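Local coordinates for putative D-lactate dehydrogenase (Chlamydomonas reinhardtii, PDB 4ZGS), which reduces pyruvate in the chloroplast of a green alga, probably forming D-lactate with a nicotinamide adenine dinucleotide as hydride donor, at the interface of chains A and B and the interface of chains A and C. Residues are numbered along the deposited sequence; one frame, centred on the assembly and turned at random. Chains: chain A/B/C, Putative D-lactate dehydrogenase.

Chain A takes part in both contacts, meeting chain B in contact 1 and chain C in contact 2, with centres of C-alpha atoms about 30 Å apart. No residue or secondary-structure element is common to the two. Contact 1 uses the starts of helices 136-151 and 341-359, and is polar and rich in carboxylates; contact 2 uses the end of helix 277-283 and the loop before strand 330-332, and is built on sulfur, aromatic and proline packing. Each patch belongs to a separate two-fold interface, so one subunit can hold two neighbours at once, consistent with the four-copy deposited assembly, possibly a dimer of dimers.

Contact 1: the interface of chains A and B. Residues chain A 135, 137-138, 141, 340, 342; chain B 174-175.
The loop residue B:Glu175 inserts its side chain between the first turns of two helices of chain A, 136-151 and 341-359, in a polar patch of a two-fold interface of the deposited assembly, probably the dimer contact usual in D-isomer-specific 2-hydroxyacid dehydrogenases. Its chain is extended beyond CG, which carries the carboxylate in to A:Ser138. There the serine hydroxyl OG donates to B:Glu175 OE2 at 2.8 Å, and that oxygen accepts through its lone pair pointing away from OE1. The start of helix 136-151 beside OE2 may help to stabilise negative charge. A:Glu342 grips the same residue at its backbone: B:Glu175 N donates to A:Glu342 OE1 at 3.0 Å, arriving 41° out of the carboxylate plane. A bend at chi2 (83°) brings A:Glu342 obliquely across its partner, with CD 3.5 Å from B:Glu175 CB and the two carboxylate planes stacked 8° apart. Their OE1 atoms lie 4.5 Å apart, so ionisation of one would probably raise the pKa of the other. A:Thr340 crosses at about a right angle and presses its methyl CG2 to B:Glu175 CG at 3.8 Å. An alanine in place of A:Glu342 is likely to leave the B:Glu175 amide without this acceptor and open a gap beside its aliphatic chain. In the fold, the receiving site joins the N-terminal ends of two chain A helices distant in sequence, with A:Thr340 just ahead of the second.

Contact 2: the interface of chains A and C. Residues chain A 281-282, 327-329; chain C 310, 314, 317.
C:Met314 and C:Trp317, in the loop after helix 310-313, pack against the end of helix 277-283 and the A:Tyr327 to A:Gln329 segment, forming a largely apolar patch of a second two-fold interface. The tight part centres on C:Met314, which has 77 Å² hidden by chain A. Its CG lies 3.4 Å from the backbone oxygen O of A:Leu281; beyond it, bends at chi2 and chi3 turn the sulfur toward A:Gln329 and the methyl CE toward the aromatic rings. From the opposite direction the A:Gln329 amide NE2 meets C:Met314 SD at 3.4 Å in a weak hydrogen bond, fairly straight at 160°. The methyl CE touches A:Tyr327 CD2 and also lies over the rim of the C:Trp317 ring, so the methionine fills the angle between the two aromatics.

The A:Tyr327 ring is clamped on both faces: C:Trp317 CE2 lies 3.9 Å above one, offset toward the rim, while A:Leu281 CD1 of its own chain sits over the centre of the other. With chi1 at -172°, C:Trp317 swings its indole across this ring, placing NE1 3.5 Å from A:Tyr327 CE2. The phenol is further fixed by its hydroxyl OH, which donates to A:Glu282 OE1 at 2.5 Å, and the same oxygen also lies close to C:Trp317 CD1, tilted out of the indole plane. A:Glu282 thus both touches chain C and helps hold the tyrosine that C:Trp317 packs on.

Packing slackens toward the prolines. A:Pro328 CD still rests 3.7 Å from C:Trp317 CH2, but the A:Pro328 and C:Pro310 rings pass in opposite senses, meeting at A:Pro328 CG and C:Pro310 CB, 4.2 Å apart. This interface of the deposited assembly may help to build a tetramer. In the fold, chain A contributes the C-terminal end of helix 277-283 and the loop leading into strand 330-332, and chain C the connection between helices 310-313 and 319-324.

Contact 1: the interface of chains A and B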
ATOM      1  N   SER A 135      27.407 -10.805 -11.490  1.00 59.25           N
ATOM      2  CA  SER A 135      28.254 -10.399 -10.358  1.00 61.60           C
ATOM      3  C   SER A 135      27.769 -10.976  -9.048  1.00 47.29           C
ATOM      4  O   SER A 135      26.691 -10.663  -8.600  1.00 43.84           O
ATOM      5  CB  SER A 135      28.289  -8.875 -10.189  1.00 68.54           C
ATOM      6  OG  SER A 135      28.653  -8.214 -11.377  1.00 87.77           O
ATOM      7  N   GLU A 137      28.548 -10.396  -6.104  1.00 45.74           N
ATOM      8  CA  GLU A 137      28.238  -9.353  -5.137  1.00 39.22           C
ATOM      9  C   GLU A 137      26.785  -8.923  -5.179  1.00 40.59           C
ATOM     10  O   GLU A 137      26.187  -8.679  -4.125  1.00 47.40           O
ATOM     11  CB  GLU A 137      29.116  -8.118  -5.351  1.00 42.26           C
ATOM     12  CG  GLU A 137      30.497  -8.262  -4.843  1.00 44.36           C
ATOM     13  CD  GLU A 137      31.389  -8.909  -5.838  1.00 52.09           C
ATOM     14  OE1 GLU A 137      30.851  -9.363  -6.884  1.00 52.00           O
ATOM     15  OE2 GLU A 137      32.609  -9.007  -5.530  1.00 50.82           O
ATOM     16  N   SER A 138      26.224  -8.792  -6.382  1.00 39.98           N
ATOM     17  CA  SER A 138      24.835  -8.330  -6.519  1.00 37.27           C
ATOM     18  C   SER A 138      23.889  -9.207  -5.738  1.00 32.29           C
ATOM     19  O   SER A 138      23.076  -8.703  -4.962  1.00 31.35           O
ATOM     20  CB  SER A 138      24.396  -8.280  -7.974  1.00 39.37           C
ATOM     21  OG  SER A 138      24.920  -7.140  -8.627  1.00 48.76           O
ATOM     22  N   GLU A 141      24.728  -9.306  -1.868  1.00 36.30           N
ATOM     23  CA  GLU A 141      24.249  -8.097  -1.229  1.00 25.53           C
ATOM     24  C   GLU A 141      22.692  -8.093  -1.153  1.00 36.91           C
ATOM     25  O   GLU A 141      22.124  -7.392  -0.339  1.00 33.44           O
ATOM     26  CB  GLU A 141      24.756  -6.866  -1.975  1.00 32.82           C
ATOM     27  CG  GLU A 141      26.274  -6.708  -1.883  1.00 38.83           C
ATOM     28  CD  GLU A 141      26.821  -5.490  -2.605  1.00 42.50           C
ATOM     29  OE1 GLU A 141      26.034  -4.710  -3.183  1.00 52.59           O
ATOM     30  OE2 GLU A 141      28.054  -5.306  -2.575  1.00 42.12           O
ATOM     31  N   THR A 340      20.782  -5.495 -11.047  1.00 41.61           N
ATOM     32  CA  THR A 340      21.677  -4.456 -10.600  1.00 40.56           C
ATOM     33  C   THR A 340      22.261  -3.788 -11.821  1.00 38.44           C
ATOM     34  O   THR A 340      22.395  -4.436 -12.828  1.00 42.94           O
ATOM     35  CB  THR A 340      22.757  -5.087  -9.704  1.00 47.67           C
ATOM     36  OG1 THR A 340      22.338  -4.966  -8.328  1.00 48.48           O
ATOM     37  CG2 THR A 340      24.107  -4.444  -9.911  1.00 39.97           C
ATOM     38  N   GLU A 342      25.388  -3.014 -12.217  1.00 41.43           N
ATOM     39  CA  GLU A 342      26.641  -3.762 -12.444  1.00 52.40           C
ATOM     40  C   GLU A 342      26.418  -5.152 -13.065  1.00 45.66           C
ATOM     41  O   GLU A 342      27.173  -5.551 -13.950  1.00 44.26           O
ATOM     42  CB  GLU A 342      27.467  -3.898 -11.147  1.00 42.95           C
ATOM     43  CG  GLU A 342      28.000  -2.559 -10.572  1.00 46.54           C
ATOM     44  CD  GLU A 342      26.971  -1.790  -9.695  1.00 60.20           C
ATOM     45  OE1 GLU A 342      25.832  -2.262  -9.566  1.00 50.46           O
ATOM     46  OE2 GLU A 342      27.307  -0.723  -9.126  1.00 63.38           O
TER
ATOM     47  N   VAL B 174      21.591  -1.378  -7.249  1.00 46.85           N
ATOM     48  CA  VAL B 174      23.006  -1.000  -7.255  1.00 48.43           C
ATOM     49  C   VAL B 174      23.831  -1.810  -6.268  1.00 47.92           C
ATOM     50  O   VAL B 174      23.381  -2.165  -5.155  1.00 49.04           O
ATOM     51  CB  VAL B 174      23.147   0.510  -6.965  1.00 50.23           C
ATOM     52  CG1 VAL B 174      24.192   0.806  -5.936  1.00 57.36           C
ATOM     53  CG2 VAL B 174      23.338   1.281  -8.259  1.00 45.78           C
ATOM     54  N   GLU B 175      25.052  -2.112  -6.686  1.00 51.56           N
ATOM     55  CA  GLU B 175      26.005  -2.809  -5.825  1.00 50.95           C
ATOM     56  C   GLU B 175      26.581  -1.844  -4.815  1.00 45.81           C
ATOM     57  O   GLU B 175      26.738  -0.660  -5.116  1.00 45.12           O
ATOM     58  CB  GLU B 175      27.131  -3.442  -6.649  1.00 56.32           C
ATOM     59  CG  GLU B 175      26.744  -4.782  -7.223  1.00 61.75           C
ATOM     60  CD  GLU B 175      27.888  -5.480  -7.912  1.00 65.68           C
ATOM     61  OE1 GLU B 175      29.029  -4.960  -7.819  1.00 68.01           O
ATOM     62  OE2 GLU B 175      27.626  -6.528  -8.566  1.00 64.70           O
TER

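Contact 2: the interface of chains A and C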
ATOM      1  N   LEU A 281       6.119 -20.875  10.741  1.00 51.18           N
ATOM      2  CA  LEU A 281       5.921 -19.445  10.937  1.00 52.51           C
ATOM      3  C   LEU A 281       4.945 -19.173  12.077  1.00 58.83           C
ATOM      4  O   LEU A 281       5.136 -18.255  12.879  1.00 62.47           O
ATOM      5  CB  LEU A 281       5.378 -18.806   9.672  1.00 45.36           C
ATOM      6  CG  LEU A 281       6.359 -18.450   8.571  1.00 44.04           C
ATOM      7  CD1 LEU A 281       5.545 -18.043   7.353  1.00 41.25           C
ATOM      8  CD2 LEU A 281       7.288 -17.329   9.039  1.00 34.38           C
ATOM      9  N   GLU A 282       3.877 -19.957  12.121  1.00 58.02           N
ATOM     10  CA  GLU A 282       2.848 -19.756  13.123  1.00 56.86           C
ATOM     11  C   GLU A 282       3.251 -20.323  14.478  1.00 59.67           C
ATOM     12  O   GLU A 282       2.769 -19.849  15.501  1.00 62.66           O
ATOM     13  CB  GLU A 282       1.518 -20.342  12.645  1.00 55.64           C
ATOM     14  CG  GLU A 282       0.827 -19.458  11.600  1.00 53.77           C
ATOM     15  CD  GLU A 282      -0.323 -20.139  10.897  1.00 55.55           C
ATOM     16  OE1 GLU A 282      -0.817 -19.589   9.888  1.00 59.62           O
ATOM     17  OE2 GLU A 282      -0.749 -21.210  11.362  1.00 56.66           O
ATOM     18  N   TYR A 327       1.983 -12.850   5.764  1.00 52.81           N
ATOM     19  CA  TYR A 327       2.654 -12.761   7.047  1.00 53.14           C
ATOM     20  C   TYR A 327       3.494 -11.494   7.190  1.00 52.10           C
ATOM     21  O   TYR A 327       4.142 -11.057   6.238  1.00 51.99           O
ATOM     22  CB  TYR A 327       3.500 -14.004   7.258  1.00 55.03           C
ATOM     23  CG  TYR A 327       2.642 -15.230   7.422  1.00 51.32           C
ATOM     24  CD1 TYR A 327       2.075 -15.850   6.326  1.00 45.79           C
ATOM     25  CD2 TYR A 327       2.396 -15.763   8.685  1.00 56.97           C
ATOM     26  CE1 TYR A 327       1.284 -16.975   6.479  1.00 47.72           C
ATOM     27  CE2 TYR A 327       1.598 -16.886   8.850  1.00 55.57           C
ATOM     28  CZ  TYR A 327       1.054 -17.489   7.743  1.00 50.03           C
ATOM     29  OH  TYR A 327       0.282 -18.614   7.898  1.00 54.62           O
ATOM     30  N   PRO A 328       3.424 -10.867   8.377  1.00 32.74           N
ATOM     31  CA  PRO A 328       4.148  -9.627   8.656  1.00 31.20           C
ATOM     32  C   PRO A 328       5.667  -9.880   8.746  1.00 37.69           C
ATOM     33  O   PRO A 328       6.438  -8.943   8.499  1.00 31.48           O
ATOM     34  CB  PRO A 328       3.577  -9.176  10.003  1.00 33.61           C
ATOM     35  CG  PRO A 328       3.121 -10.444  10.649  1.00 33.01           C
ATOM     36  CD  PRO A 328       2.640 -11.333   9.538  1.00 27.49           C
ATOM     37  N   GLN A 329       6.086 -11.103   9.095  1.00 36.75           N
ATOM     38  CA  GLN A 329       7.529 -11.406   9.210  1.00 39.47           C
ATOM     39  C   GLN A 329       8.114 -12.028   7.934  1.00 42.76           C
ATOM     40  O   GLN A 329       9.223 -12.555   7.960  1.00 46.69           O
ATOM     41  CB  GLN A 329       7.842 -12.332  10.398  1.00 28.24           C
ATOM     42  CG  GLN A 329       7.356 -13.752  10.236  1.00 26.86           C
ATOM     43  CD  GLN A 329       5.874 -13.878  10.558  1.00 39.19           C
ATOM     44  OE1 GLN A 329       5.082 -13.012  10.186  1.00 45.27           O
ATOM     45  NE2 GLN A 329       5.493 -14.955  11.259  1.00 39.50           N
TER
ATOM     46  N   PRO C 310       5.345  -9.473  15.797  1.00 71.64           N
ATOM     47  CA  PRO C 310       4.774 -10.589  15.026  1.00 69.36           C
ATOM     48  C   PRO C 310       4.640 -11.927  15.781  1.00 69.04           C
ATOM     49  O   PRO C 310       3.670 -12.659  15.558  1.00 58.42           O
ATOM     50  CB  PRO C 310       5.764 -10.741  13.865  1.00 70.60           C
ATOM     51  CG  PRO C 310       6.371  -9.379  13.704  1.00 70.76           C
ATOM     52  CD  PRO C 310       6.470  -8.825  15.098  1.00 72.88           C
ATOM     53  N   MET C 314       1.341 -14.065  16.033  1.00 66.16           N
ATOM     54  CA  MET C 314       1.215 -15.451  15.593  1.00 66.22           C
ATOM     55  C   MET C 314       0.298 -16.288  16.506  1.00 73.64           C
ATOM     56  O   MET C 314      -0.184 -17.352  16.112  1.00 74.03           O
ATOM     57  CB  MET C 314       2.615 -16.098  15.499  1.00 59.41           C
ATOM     58  CG  MET C 314       3.441 -15.676  14.267  1.00 57.03           C
ATOM     59  SD  MET C 314       2.544 -15.891  12.687  1.00 54.42           S
ATOM     60  CE  MET C 314       2.047 -14.214  12.287  1.00 51.34           C
ATOM     61  N   TRP C 317      -3.246 -15.670  15.212  1.00 71.19           N
ATOM     62  CA  TRP C 317      -3.276 -15.508  13.752  1.00 60.85           C
ATOM     63  C   TRP C 317      -4.393 -16.323  13.094  1.00 58.10           C
ATOM     64  O   TRP C 317      -4.552 -17.518  13.349  1.00 62.46           O
ATOM     65  CB  TRP C 317      -1.924 -15.898  13.140  1.00 56.14           C
ATOM     66  CG  TRP C 317      -1.765 -15.593  11.671  1.00 52.47           C
ATOM     67  CD1 TRP C 317      -1.863 -16.487  10.634  1.00 49.91           C
ATOM     68  CD2 TRP C 317      -1.457 -14.317  11.072  1.00 49.62           C
ATOM     69  NE1 TRP C 317      -1.641 -15.845   9.436  1.00 47.72           N
ATOM     70  CE2 TRP C 317      -1.398 -14.518   9.670  1.00 47.01           C
ATOM     71  CE3 TRP C 317      -1.233 -13.031  11.582  1.00 49.33           C
ATOM     72  CZ2 TRP C 317      -1.109 -13.478   8.771  1.00 45.56           C
ATOM     73  CZ3 TRP C 317      -0.960 -11.988  10.677  1.00 49.61           C
ATOM     74  CH2 TRP C 317      -0.899 -12.224   9.290  1.00 46.49           C
TER